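PDB 4Z0C: toll-like receptor 13, which recognises single-stranded bacterial 23S rRNA through its leucine-rich-repeat ectodomain and signals via MYD88 and TRAF6 to activate NF-kappa-B. Local coordinates for residues E83-L88 / S106-L111; L335-L340 / L359-F364; L402-L407 / L426-L431; Q451-S456 / S469-L474; T578-S583 / Q600-L605. All coordinates share one frame; numbering follows the deposited sequence.

Contact 1 of 5, residues E83-L88 / S106-L111; sequences ENLTLL and SSLKTL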
# COMPACT_ATOMS: atom_id res chain seq x y z
N GLU A 83 18.78 -37.64 27.69
CA GLU A 83 19.34 -37.16 28.95
C GLU A 83 19.98 -35.76 28.90
O GLU A 83 20.41 -35.23 29.92
CB GLU A 83 20.30 -38.19 29.54
CG GLU A 83 19.79 -38.81 30.84
CD GLU A 83 19.13 -40.17 30.64
OE1 GLU A 83 19.32 -41.05 31.50
OE2 GLU A 83 18.38 -40.34 29.65
N ASN A 84 20.06 -35.17 27.71
CA ASN A 84 20.58 -33.81 27.64
C ASN A 84 19.47 -32.76 27.40
O ASN A 84 19.76 -31.56 27.27
CB ASN A 84 21.75 -33.72 26.63
CG ASN A 84 23.07 -34.24 27.24
OD1 ASN A 84 23.10 -34.63 28.41
ND2 ASN A 84 24.15 -34.30 26.44
N LEU A 85 18.21 -33.22 27.36
CA LEU A 85 17.07 -32.35 27.03
C LEU A 85 16.80 -31.37 28.14
O LEU A 85 16.60 -31.77 29.28
CB LEU A 85 15.80 -33.16 26.78
CG LEU A 85 14.72 -32.46 25.93
CD1 LEU A 85 15.14 -32.44 24.46
CD2 LEU A 85 13.35 -33.13 26.07
N THR A 86 16.79 -30.08 27.81
CA THR A 86 16.54 -29.05 28.82
C THR A 86 15.20 -28.35 28.64
O THR A 86 14.66 -27.74 29.58
CB THR A 86 17.69 -28.04 28.91
OG1 THR A 86 17.88 -27.41 27.63
CG2 THR A 86 18.99 -28.75 29.31
N LEU A 87 14.65 -28.44 27.43
CA LEU A 87 13.34 -27.86 27.16
C LEU A 87 12.43 -28.87 26.49
O LEU A 87 12.83 -29.55 25.56
CB LEU A 87 13.51 -26.61 26.29
CG LEU A 87 12.36 -25.58 26.18
CD1 LEU A 87 12.89 -24.29 25.60
CD2 LEU A 87 11.23 -26.10 25.29
N LEU A 88 11.20 -28.99 26.98
CA LEU A 88 10.21 -29.85 26.34
C LEU A 88 8.90 -29.10 26.18
O LEU A 88 8.28 -28.73 27.16
CB LEU A 88 9.97 -31.11 27.16
CG LEU A 88 8.91 -32.06 26.60
CD1 LEU A 88 9.17 -32.37 25.13
CD2 LEU A 88 8.88 -33.36 27.41
N SER A 106 16.50 -36.47 32.72
CA SER A 106 17.19 -36.13 33.97
C SER A 106 17.83 -34.75 33.95
O SER A 106 18.31 -34.27 34.99
CB SER A 106 18.20 -37.22 34.37
OG SER A 106 19.39 -37.13 33.61
N SER A 107 17.84 -34.11 32.79
CA SER A 107 18.31 -32.73 32.67
C SER A 107 17.20 -31.71 32.36
O SER A 107 17.46 -30.52 32.28
CB SER A 107 19.40 -32.63 31.59
OG SER A 107 20.60 -33.22 32.03
N LEU A 108 15.97 -32.19 32.18
CA LEU A 108 14.85 -31.31 31.80
C LEU A 108 14.69 -30.15 32.77
O LEU A 108 14.46 -30.37 33.96
CB LEU A 108 13.54 -32.09 31.75
CG LEU A 108 12.43 -31.45 30.93
CD1 LEU A 108 12.79 -31.52 29.46
CD2 LEU A 108 11.12 -32.16 31.20
N LYS A 109 14.84 -28.93 32.26
CA LYS A 109 14.69 -27.71 33.07
C LYS A 109 13.33 -27.05 32.94
O LYS A 109 12.82 -26.47 33.91
CB LYS A 109 15.79 -26.70 32.73
CG LYS A 109 17.10 -27.03 33.41
CD LYS A 109 18.22 -26.12 32.96
CE LYS A 109 17.98 -24.69 33.34
NZ LYS A 109 18.92 -23.81 32.60
N THR A 110 12.73 -27.12 31.76
CA THR A 110 11.40 -26.55 31.56
C THR A 110 10.45 -27.48 30.80
O THR A 110 10.81 -28.10 29.81
CB THR A 110 11.40 -25.10 30.99
OG1 THR A 110 10.53 -25.02 29.85
CG2 THR A 110 12.78 -24.63 30.60
N LEU A 111 9.24 -27.62 31.33
CA LEU A 111 8.24 -28.49 30.73
C LEU A 111 6.97 -27.67 30.52
O LEU A 111 6.38 -27.17 31.47
CB LEU A 111 7.95 -29.67 31.65
CG LEU A 111 6.81 -30.59 31.23
CD1 LEU A 111 7.06 -31.22 29.89
CD2 LEU A 111 6.59 -31.68 32.28
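L88 and L111 stand side by side on the buried face of two parallel strands, both side chains pointing the same way, with L88 CD2 3.7 Å from L111 CD1. L108, three residues before L111, packs beside them. Its CG lies anti to the backbone N (chi1 -160°), which brings CD1 between two leucines of the other segment, 3.7 Å from L88 CB and 3.8 Å from L85 CD2. Leucine suits these buried places because its apolar methyls pack against the neighbouring leucines. On the other face L87 and T110 also run alongside each other, but more loosely, L87 CG to T110 OG1 being 4.1 Å. The backbone sets this register: T86 O takes both K109 N (2.9 Å) and T110 N (3.0 Å), and L88 N returns a bond to T110 O. Near the start of the segments S107 OG, beside its own backbone N (chi1 -72°), donates to E83 O at 2.9 Å and ties together the turns leading into the strands. The pair belongs to the parallel strands of consecutive leucine-rich repeats: strand 63-65 flanks 87-89, with L64 touching L85 and L88, while strand 134-136 lies beyond 110-112, where L135 meets L111.

Contact 2 of 5, residues L335-L340 / L359-F364; sequences LNKCQL and LSHNKF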
# COMPACT_ATOMS: atom_id res chain seq x y z
N LEU A 335 -0.20 6.92 33.04
CA LEU A 335 -1.53 7.51 33.01
C LEU A 335 -2.18 7.26 31.64
O LEU A 335 -3.01 8.04 31.18
CB LEU A 335 -1.43 9.01 33.27
CG LEU A 335 -1.24 9.39 34.74
CD1 LEU A 335 -0.80 10.84 34.89
CD2 LEU A 335 -2.52 9.13 35.48
N ASN A 336 -1.79 6.17 31.01
CA ASN A 336 -2.34 5.75 29.73
C ASN A 336 -3.79 5.21 29.78
O ASN A 336 -4.23 4.67 30.79
CB ASN A 336 -1.39 4.72 29.09
CG ASN A 336 -1.25 3.45 29.92
OD1 ASN A 336 -0.85 3.49 31.09
ND2 ASN A 336 -1.60 2.32 29.32
N LYS A 337 -4.53 5.38 28.68
CA LYS A 337 -5.90 4.87 28.53
C LYS A 337 -6.89 5.41 29.56
O LYS A 337 -7.87 4.75 29.88
CB LYS A 337 -5.97 3.33 28.55
CG LYS A 337 -5.26 2.57 27.44
CD LYS A 337 -5.82 1.13 27.40
CE LYS A 337 -4.92 0.10 26.70
NZ LYS A 337 -3.72 0.68 26.05
N CYS A 338 -6.64 6.60 30.08
CA CYS A 338 -7.65 7.30 30.87
C CYS A 338 -8.49 8.15 29.92
O CYS A 338 -8.64 7.81 28.74
CB CYS A 338 -6.98 8.18 31.92
SG CYS A 338 -5.95 7.25 33.09
N GLN A 339 -9.04 9.26 30.40
CA GLN A 339 -9.81 10.16 29.53
C GLN A 339 -9.23 11.57 29.60
O GLN A 339 -9.95 12.54 29.48
CB GLN A 339 -11.28 10.19 29.94
CG GLN A 339 -11.97 8.83 29.86
CD GLN A 339 -12.18 8.40 28.42
OE1 GLN A 339 -12.62 9.19 27.60
NE2 GLN A 339 -11.86 7.15 28.12
N LEU A 340 -7.93 11.68 29.79
CA LEU A 340 -7.30 12.97 30.02
C LEU A 340 -7.34 13.83 28.77
O LEU A 340 -6.98 13.37 27.68
CB LEU A 340 -5.85 12.76 30.45
CG LEU A 340 -5.67 12.12 31.83
CD1 LEU A 340 -4.24 11.61 32.00
CD2 LEU A 340 -6.05 13.13 32.93
N LEU A 359 1.69 8.82 28.80
CA LEU A 359 0.43 9.53 28.63
C LEU A 359 -0.32 9.04 27.38
O LEU A 359 -1.25 9.66 26.90
CB LEU A 359 0.69 11.03 28.52
CG LEU A 359 1.07 11.71 29.83
CD1 LEU A 359 1.43 13.17 29.57
CD2 LEU A 359 -0.06 11.57 30.84
N SER A 360 0.09 7.89 26.88
CA SER A 360 -0.41 7.39 25.62
C SER A 360 -1.88 7.00 25.68
O SER A 360 -2.35 6.59 26.74
CB SER A 360 0.43 6.19 25.17
OG SER A 360 0.22 5.09 26.04
N HIS A 361 -2.59 7.16 24.56
CA HIS A 361 -3.96 6.65 24.41
C HIS A 361 -4.99 7.43 25.27
O HIS A 361 -5.92 6.85 25.86
CB HIS A 361 -4.00 5.16 24.72
CG HIS A 361 -5.01 4.39 23.93
ND1 HIS A 361 -4.89 3.04 23.68
CD2 HIS A 361 -6.17 4.79 23.34
CE1 HIS A 361 -5.93 2.63 22.97
NE2 HIS A 361 -6.72 3.67 22.75
N ASN A 362 -4.81 8.75 25.34
CA ASN A 362 -5.79 9.61 25.98
C ASN A 362 -6.55 10.48 24.96
O ASN A 362 -6.81 10.04 23.84
CB ASN A 362 -5.13 10.45 27.08
CG ASN A 362 -4.90 9.64 28.37
OD1 ASN A 362 -5.85 9.27 29.06
ND2 ASN A 362 -3.63 9.36 28.70
N LYS A 363 -6.93 11.68 25.37
CA LYS A 363 -7.72 12.56 24.51
C LYS A 363 -7.01 13.90 24.40
O LYS A 363 -7.65 14.94 24.29
CB LYS A 363 -9.12 12.79 25.10
CG LYS A 363 -9.94 11.54 25.45
CD LYS A 363 -10.20 10.72 24.22
CE LYS A 363 -11.10 9.54 24.50
NZ LYS A 363 -10.76 8.42 23.56
N PHE A 364 -5.69 13.90 24.47
CA PHE A 364 -4.94 15.14 24.36
C PHE A 364 -4.94 15.63 22.91
O PHE A 364 -4.48 14.93 21.99
CB PHE A 364 -3.50 14.96 24.84
CG PHE A 364 -3.35 14.78 26.35
CD1 PHE A 364 -3.64 15.82 27.23
CD2 PHE A 364 -2.88 13.58 26.87
CE1 PHE A 364 -3.48 15.66 28.59
CE2 PHE A 364 -2.73 13.40 28.25
CZ PHE A 364 -3.02 14.45 29.10
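The asparagine position of the leucine-rich repeat governs this contact, in which the turns that follow two successive strands, 332-334 and 356-358, stack on each other. N362 is its centre. The amide reaches between the turns, and ND2 gives a nearly straight bond (174°) to L335 O at 2.9 Å, with the acceptor close to the amide plane. The second N-H goes to L359 O of its own turn at 3.0 Å. On the other branch, OD1 accepts from L340 N at 3.3 Å, the donor sitting above the carbonyl plane. Asparagine fits because one short, flat group both donates and accepts, bonding to backbone atoms in the turns, where regular strand pairing has ended. Direct backbone bonds continue the stacking: K337 N to S360 O, and K363 N to L340 O. L340 CB rests 3.6 Å from F364 CZ, while L340 O lies over the centre of one face of the F364 ring, 4.0 Å above its plane. L335 CB packs on L359 CD2 at 3.8 Å. N386 of the next repeat repeats the pattern by donating from ND2 to L359 O. Such a row of asparagines, each joining its own turn to the one before, is characteristic of leucine-rich-repeat solenoids.

Contact 3 of 5, residues L402-L407 / L426-L431; sequences LKELNL and LEVLDL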
# COMPACT_ATOMS: atom_id res chain seq x y z
N LEU A 402 15.67 14.30 28.25
CA LEU A 402 14.85 13.34 27.51
C LEU A 402 15.70 12.54 26.52
O LEU A 402 16.49 13.11 25.77
CB LEU A 402 13.68 14.04 26.83
CG LEU A 402 12.46 13.16 26.54
CD1 LEU A 402 11.77 12.82 27.86
CD2 LEU A 402 11.50 13.85 25.58
N LYS A 403 15.56 11.22 26.55
CA LYS A 403 16.34 10.36 25.68
C LYS A 403 15.43 9.71 24.66
O LYS A 403 15.84 9.43 23.53
CB LYS A 403 17.09 9.30 26.49
CG LYS A 403 18.01 9.90 27.56
CD LYS A 403 18.62 8.87 28.51
CE LYS A 403 19.95 8.38 27.99
NZ LYS A 403 20.71 7.57 29.00
N GLU A 404 14.18 9.51 25.04
CA GLU A 404 13.23 8.86 24.14
C GLU A 404 11.85 9.51 24.15
O GLU A 404 11.23 9.64 25.20
CB GLU A 404 13.11 7.37 24.47
CG GLU A 404 12.03 6.70 23.63
CD GLU A 404 12.08 5.18 23.67
OE1 GLU A 404 11.09 4.56 23.19
OE2 GLU A 404 13.09 4.61 24.14
N LEU A 405 11.36 9.89 22.96
CA LEU A 405 10.03 10.48 22.81
C LEU A 405 9.20 9.62 21.87
O LEU A 405 9.58 9.38 20.73
CB LEU A 405 10.14 11.93 22.29
CG LEU A 405 8.85 12.73 21.99
CD1 LEU A 405 7.95 12.89 23.24
CD2 LEU A 405 9.15 14.10 21.38
N ASN A 406 8.07 9.13 22.37
CA ASN A 406 7.17 8.32 21.54
C ASN A 406 5.88 9.08 21.22
O ASN A 406 5.04 9.33 22.11
CB ASN A 406 6.85 7.00 22.23
CG ASN A 406 6.05 6.05 21.35
OD1 ASN A 406 5.87 6.29 20.15
ND2 ASN A 406 5.55 4.97 21.94
N LEU A 407 5.73 9.41 19.94
CA LEU A 407 4.59 10.14 19.39
C LEU A 407 3.89 9.32 18.31
O LEU A 407 3.20 9.87 17.48
CB LEU A 407 5.09 11.45 18.78
CG LEU A 407 5.52 12.52 19.78
CD1 LEU A 407 6.31 13.59 19.07
CD2 LEU A 407 4.26 13.15 20.37
N LEU A 426 18.07 13.69 23.07
CA LEU A 426 17.19 12.67 22.51
C LEU A 426 18.01 11.65 21.72
O LEU A 426 18.99 12.01 21.06
CB LEU A 426 16.14 13.31 21.60
CG LEU A 426 14.80 12.58 21.57
CD1 LEU A 426 14.14 12.58 22.97
CD2 LEU A 426 13.89 13.20 20.51
N GLU A 427 17.64 10.38 21.84
CA GLU A 427 18.35 9.30 21.17
C GLU A 427 17.41 8.55 20.24
O GLU A 427 17.83 8.02 19.22
CB GLU A 427 19.01 8.35 22.19
CG GLU A 427 20.20 8.96 22.96
CD GLU A 427 20.76 8.05 24.08
OE1 GLU A 427 20.21 6.96 24.33
OE2 GLU A 427 21.77 8.44 24.71
N VAL A 428 16.14 8.49 20.62
CA VAL A 428 15.15 7.78 19.82
C VAL A 428 13.91 8.65 19.66
O VAL A 428 13.34 9.12 20.66
CB VAL A 428 14.70 6.48 20.48
CG1 VAL A 428 13.68 5.77 19.61
CG2 VAL A 428 15.90 5.57 20.74
N LEU A 429 13.50 8.87 18.42
CA LEU A 429 12.29 9.64 18.16
C LEU A 429 11.32 8.88 17.27
O LEU A 429 11.62 8.58 16.10
CB LEU A 429 12.65 11.00 17.56
CG LEU A 429 11.48 11.85 17.08
CD1 LEU A 429 10.48 12.15 18.22
CD2 LEU A 429 12.02 13.12 16.48
N ASP A 430 10.15 8.57 17.81
CA ASP A 430 9.19 7.77 17.06
C ASP A 430 8.03 8.63 16.56
O ASP A 430 7.14 9.01 17.34
CB ASP A 430 8.67 6.61 17.90
CG ASP A 430 7.91 5.57 17.07
OD1 ASP A 430 7.68 5.79 15.85
OD2 ASP A 430 7.51 4.53 17.64
N LEU A 431 8.03 8.90 15.25
CA LEU A 431 6.98 9.71 14.63
C LEU A 431 6.15 8.87 13.69
O LEU A 431 5.46 9.39 12.81
CB LEU A 431 7.56 10.90 13.87
CG LEU A 431 7.93 12.03 14.82
CD1 LEU A 431 8.97 12.95 14.22
CD2 LEU A 431 6.66 12.78 15.17
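The amide of N406 and the carboxylate of D430 are the flat groups here, lying side by side with their planes only 3° apart. The two planes are displaced from each other, and N406 OD1 comes 3.5 Å from D430 OD2, a pair of acceptors that do not bond to each other. Both CG atoms are anti to the backbone N (chi1 -174° and -167°), which puts an oxygen of each within reach of the backbone N two residues on: N406 OD1 takes A408 N, and D430 OD1 takes G432 N. On the same face E404 CG runs beside V428 CB at 4.1 Å. The opposite face is apolar: L405 CD2 meets L429 CD1 at 3.9 Å, L426 CD1 reaches L402 CD2 at the same distance, and L407 CD1 packs against L431 CD2. The parallel strands exchange regular bonds, L405 N to V428 O and D430 N to L405 O, while K403 O receives both E427 N and V428 N. The face of E404, N406, V428 and D430 is thus mixed and partly exposed, whereas leucines suit the buried face. The A408 N and G432 N bonds hold the two polar groups in place, though they would probably offset only part of any repulsion between N406 OD1 and D430 OD2.

Contact 4 of 5, residues Q451-S456 / S469-L474; sequences QSLILS and SGLTNL. With nucleotides of chain C.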
# COMPACT_ATOMS: atom_id res chain seq x y z
N GLN A 451 19.83 8.75 17.57
CA GLN A 451 20.42 7.48 17.17
C GLN A 451 19.48 6.78 16.20
O GLN A 451 19.90 6.19 15.20
CB GLN A 451 20.64 6.61 18.43
CG GLN A 451 22.01 5.97 18.51
CD GLN A 451 22.85 6.47 19.66
OE1 GLN A 451 22.46 6.39 20.82
NE2 GLN A 451 24.02 7.02 19.33
N SER A 452 18.19 6.88 16.50
CA SER A 452 17.14 6.16 15.80
C SER A 452 15.98 7.12 15.51
O SER A 452 15.51 7.83 16.40
CB SER A 452 16.67 4.99 16.67
OG SER A 452 15.57 4.32 16.09
N LEU A 453 15.56 7.18 14.25
CA LEU A 453 14.43 8.00 13.85
C LEU A 453 13.43 7.17 13.05
O LEU A 453 13.77 6.58 12.01
CB LEU A 453 14.89 9.20 13.00
CG LEU A 453 13.80 10.05 12.30
CD1 LEU A 453 12.77 10.57 13.30
CD2 LEU A 453 14.40 11.24 11.53
N ILE A 454 12.19 7.14 13.52
CA ILE A 454 11.12 6.44 12.82
C ILE A 454 10.09 7.39 12.17
O ILE A 454 9.43 8.16 12.86
CB ILE A 454 10.39 5.51 13.78
CG1 ILE A 454 11.40 4.51 14.38
CG2 ILE A 454 9.25 4.82 13.06
CD1 ILE A 454 10.83 3.67 15.51
N LEU A 455 9.96 7.35 10.84
CA LEU A 455 9.00 8.19 10.13
C LEU A 455 8.06 7.33 9.31
O LEU A 455 7.44 7.80 8.37
CB LEU A 455 9.69 9.18 9.21
CG LEU A 455 10.37 10.32 9.95
CD1 LEU A 455 11.40 10.96 9.05
CD2 LEU A 455 9.32 11.31 10.41
N SER A 456 7.98 6.06 9.67
CA SER A 456 7.22 5.13 8.87
C SER A 456 5.71 5.33 8.97
O SER A 456 5.21 5.88 9.95
CB SER A 456 7.60 3.70 9.23
OG SER A 456 7.28 3.44 10.58
N SER A 469 19.64 17.37 8.15
CA SER A 469 20.87 17.99 8.65
C SER A 469 20.92 17.99 10.20
O SER A 469 19.89 18.00 10.88
CB SER A 469 21.04 19.41 8.10
OG SER A 469 20.16 20.31 8.73
N GLY A 470 22.13 17.94 10.75
CA GLY A 470 22.30 17.91 12.18
C GLY A 470 22.22 16.52 12.80
O GLY A 470 22.55 16.33 13.97
N LEU A 471 21.78 15.54 12.02
CA LEU A 471 21.64 14.19 12.53
C LEU A 471 22.94 13.41 12.32
O LEU A 471 22.94 12.31 11.76
CB LEU A 471 20.46 13.49 11.87
CG LEU A 471 19.11 14.10 12.25
CD1 LEU A 471 17.95 13.39 11.56
CD2 LEU A 471 18.92 14.09 13.77
N THR A 472 24.03 13.99 12.80
CA THR A 472 25.37 13.45 12.61
C THR A 472 25.57 12.05 13.20
O THR A 472 26.29 11.23 12.63
CB THR A 472 26.41 14.41 13.23
OG1 THR A 472 26.32 15.69 12.58
CG2 THR A 472 27.83 13.85 13.11
N ASN A 473 24.89 11.79 14.31
CA ASN A 473 24.97 10.50 14.99
C ASN A 473 23.85 9.52 14.68
O ASN A 473 23.69 8.52 15.38
CB ASN A 473 25.09 10.69 16.50
CG ASN A 473 26.42 11.29 16.91
OD1 ASN A 473 27.48 10.70 16.67
ND2 ASN A 473 26.37 12.46 17.51
N LEU A 474 23.03 9.82 13.67
CA LEU A 474 21.92 8.93 13.38
C LEU A 474 22.45 7.59 12.88
O LEU A 474 23.31 7.54 11.99
CB LEU A 474 20.93 9.53 12.39
CG LEU A 474 19.57 8.84 12.48
CD1 LEU A 474 18.87 9.20 13.79
CD2 LEU A 474 18.70 9.18 11.29
P G C 3 2.78 -6.69 6.95
OP1 G C 3 1.88 -5.74 6.28
OP2 G C 3 2.94 -8.04 6.35
O5' G C 3 4.19 -5.98 7.07
C5' G C 3 5.18 -6.26 6.06
C4' G C 3 6.59 -6.27 6.59
O4' G C 3 7.00 -4.91 6.90
C3' G C 3 6.85 -7.09 7.85
O3' G C 3 8.20 -7.56 7.83
C2' G C 3 6.74 -6.04 8.95
O2' G C 3 7.45 -6.38 10.11
C1' G C 3 7.37 -4.83 8.26
N9 G C 3 6.92 -3.52 8.74
C8 G C 3 5.64 -3.05 8.78
N7 G C 3 5.57 -1.83 9.22
C5 G C 3 6.89 -1.47 9.48
C6 G C 3 7.45 -0.26 9.97
O6 G C 3 6.89 0.78 10.32
N1 G C 3 8.83 -0.33 10.07
C2 G C 3 9.58 -1.43 9.74
N2 G C 3 10.90 -1.29 9.91
N3 G C 3 9.08 -2.56 9.28
C4 G C 3 7.74 -2.51 9.18
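L474 reaches from the loop 469-474 to the backbone of strand 452-454, and its side chain can be followed outward from CB. CB is turned across the strand rather than straight at it; CG, anti to the backbone N (chi1 -160°), comes to 3.8 Å from Q451 O. From there the branches divide. CD1 presses on the peptide between Q451 and S452, 3.5 Å from Q451 C, and also lies 4.1 Å from L453 CB, whereas CD2 lies 4.2 Å from L453 CB. L453, pointing inward from the strand, then meets a second leucine: its CD2 lies 4.2 Å from L471 CD1, the two side chains crossing at about a right angle. The type I turn from L471 to L474, closed by L474 N bonding to L471 O, brings L471 directly and the tip of L474 to the strand. Leucine suits all three places, since its forked end packs in the core between a strand and the incoming turn of the next repeat. Just beyond the strand the chemistry changes. S456 OG donates to O6 of G3 of chain C at 2.7 Å, and S456 and I454 each also pack on an adenine base. Segment 451-456 thus has an apolar inner side packed by leucines and a serine that meets the RNA; a small hydroxyl that donates to O6 is consistent with reading a guanine keto group.

Contact 5 of 5, residues T578-S583 / Q600-L605; sequences TKLDIS and QNLKRL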
# COMPACT_ATOMS: atom_id res chain seq x y z
N THR A 578 27.30 -9.01 1.87
CA THR A 578 27.27 -10.28 2.57
C THR A 578 25.96 -11.05 2.33
O THR A 578 25.95 -12.28 2.26
CB THR A 578 27.50 -10.01 4.07
OG1 THR A 578 28.89 -10.22 4.36
CG2 THR A 578 26.63 -10.89 4.96
N LYS A 579 24.86 -10.31 2.23
CA LYS A 579 23.54 -10.88 1.98
C LYS A 579 22.77 -10.08 0.94
O LYS A 579 22.67 -8.86 1.06
CB LYS A 579 22.73 -10.92 3.26
CG LYS A 579 21.29 -11.33 3.07
CD LYS A 579 20.60 -11.52 4.43
CE LYS A 579 19.17 -12.01 4.25
NZ LYS A 579 18.46 -12.18 5.55
N LEU A 580 22.19 -10.77 -0.04
CA LEU A 580 21.36 -10.17 -1.08
C LEU A 580 20.06 -10.94 -1.21
O LEU A 580 20.07 -12.16 -1.34
CB LEU A 580 22.10 -10.19 -2.42
CG LEU A 580 21.25 -9.75 -3.61
CD1 LEU A 580 20.85 -8.32 -3.38
CD2 LEU A 580 22.02 -9.88 -4.92
N ASP A 581 18.93 -10.25 -1.14
CA ASP A 581 17.63 -10.89 -1.39
C ASP A 581 16.83 -10.17 -2.49
O ASP A 581 16.51 -8.99 -2.39
CB ASP A 581 16.82 -10.96 -0.10
CG ASP A 581 15.47 -11.66 -0.27
OD1 ASP A 581 14.60 -11.17 -1.01
OD2 ASP A 581 15.25 -12.70 0.37
N ILE A 582 16.53 -10.92 -3.56
CA ILE A 582 15.64 -10.47 -4.62
C ILE A 582 14.58 -11.53 -4.88
O ILE A 582 14.49 -12.11 -5.98
CB ILE A 582 16.40 -10.20 -5.92
CG1 ILE A 582 17.71 -9.48 -5.61
CG2 ILE A 582 15.54 -9.37 -6.85
CD1 ILE A 582 18.53 -9.14 -6.82
N SER A 583 13.80 -11.80 -3.85
CA SER A 583 12.77 -12.82 -3.91
C SER A 583 11.41 -12.20 -4.11
O SER A 583 11.21 -11.04 -3.80
CB SER A 583 12.77 -13.64 -2.62
OG SER A 583 14.08 -14.14 -2.37
N GLN A 600 29.57 -10.48 -10.49
CA GLN A 600 31.02 -10.66 -10.60
C GLN A 600 31.86 -10.11 -9.46
O GLN A 600 32.88 -10.67 -9.11
CB GLN A 600 31.53 -10.07 -11.91
CG GLN A 600 31.46 -11.03 -13.06
CD GLN A 600 32.18 -10.49 -14.27
OE1 GLN A 600 32.21 -9.28 -14.51
NE2 GLN A 600 32.78 -11.39 -15.03
N ASN A 601 31.44 -9.00 -8.88
CA ASN A 601 32.26 -8.39 -7.84
C ASN A 601 31.89 -8.81 -6.42
O ASN A 601 32.56 -8.44 -5.45
CB ASN A 601 32.25 -6.88 -7.98
CG ASN A 601 33.38 -6.39 -8.83
OD1 ASN A 601 33.36 -6.53 -10.04
ND2 ASN A 601 34.40 -5.84 -8.19
N LEU A 602 30.83 -9.59 -6.30
CA LEU A 602 30.30 -9.94 -5.01
C LEU A 602 31.06 -11.13 -4.46
O LEU A 602 30.50 -12.21 -4.24
CB LEU A 602 28.79 -10.20 -5.08
CG LEU A 602 27.90 -9.10 -5.67
CD1 LEU A 602 26.42 -9.46 -5.51
CD2 LEU A 602 28.20 -7.74 -5.04
N LYS A 603 32.36 -10.93 -4.27
CA LYS A 603 33.25 -11.99 -3.85
C LYS A 603 33.13 -12.29 -2.36
O LYS A 603 33.61 -13.33 -1.91
CB LYS A 603 34.69 -11.64 -4.22
CG LYS A 603 35.00 -11.91 -5.69
CD LYS A 603 35.79 -10.78 -6.29
CE LYS A 603 35.92 -10.94 -7.79
NZ LYS A 603 36.54 -9.72 -8.38
N ARG A 604 32.45 -11.41 -1.62
CA ARG A 604 32.20 -11.65 -0.20
C ARG A 604 30.76 -12.06 0.10
O ARG A 604 30.38 -12.11 1.26
CB ARG A 604 32.52 -10.43 0.67
CG ARG A 604 33.92 -10.35 1.21
CD ARG A 604 34.17 -8.93 1.68
NE ARG A 604 35.58 -8.58 1.77
CZ ARG A 604 36.35 -8.33 0.71
NH1 ARG A 604 35.85 -8.39 -0.52
NH2 ARG A 604 37.63 -8.02 0.88
N LEU A 605 29.96 -12.34 -0.92
CA LEU A 605 28.57 -12.71 -0.67
C LEU A 605 28.46 -14.05 0.07
O LEU A 605 29.02 -15.05 -0.37
CB LEU A 605 27.76 -12.73 -1.96
CG LEU A 605 26.22 -12.76 -1.81
CD1 LEU A 605 25.68 -11.45 -1.27
CD2 LEU A 605 25.52 -13.11 -3.10
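With CG anti to the backbone N in both L580 (chi1 173°) and L605 (chi1 -165°), the two leucines send their branches into the interior of a leucine-rich repeat, where strand 579-581 meets the turn leading to the next one. L605 CD1 does most of the touching: it lies against the peptide after T578, 3.6 Å from T578 C, and 4.0 Å from L580 CB. L602 approaches more distantly, its CD1 4.5 Å from L580 CD2. A type I turn from L602 to L605 brings L602 and the end of L605 to the strand, although its closing bond from L605 N to L602 O is weak. Leucines suit these buried places, where apolar branches pack on the backbone and on each other; F571 and F599 also touch L580, and L608 of strand 607-609 lies beside it. K603 and R604, on the exposed side of the turn, can be long and charged because their chains lead away from the strand. The face carrying K579 and D581, with S583 just past the strand, meets the RNA. K579 packs on a sugar, S583 on a guanine base and D581 on an adenine base, and D581 OD2 is hydrogen-bonded to the exocyclic amino group of an adenine. The other carboxylate oxygen shapes the chain in an Asx turn: D581 OD1 accepts from S583 N at 3.0 Å, the donor coming from above the carboxylate plane.

Overall arrangement
All five contacts join neighbouring coils of one leucine-rich-repeat solenoid, the ectodomain of the receptor, and follow one another in series along the chain. Contact 1 lies across the ring, its centre about 42 Å from that of contact 3 and 45 Å from those of contacts 2 and 4. Contacts 2 and 3 are 18 Å apart between centres without touching. Contacts 3 and 4 do touch: strands 428-430 and 452-454 are neighbours, and E427 O probably accepts a hydrogen bond from Q451 N. Contact 5 lies about 27 Å from contact 4, centre to centre. Repetition of one packing plan builds the curved frame, on which contacts 4 and 5 present separate residues to the RNA.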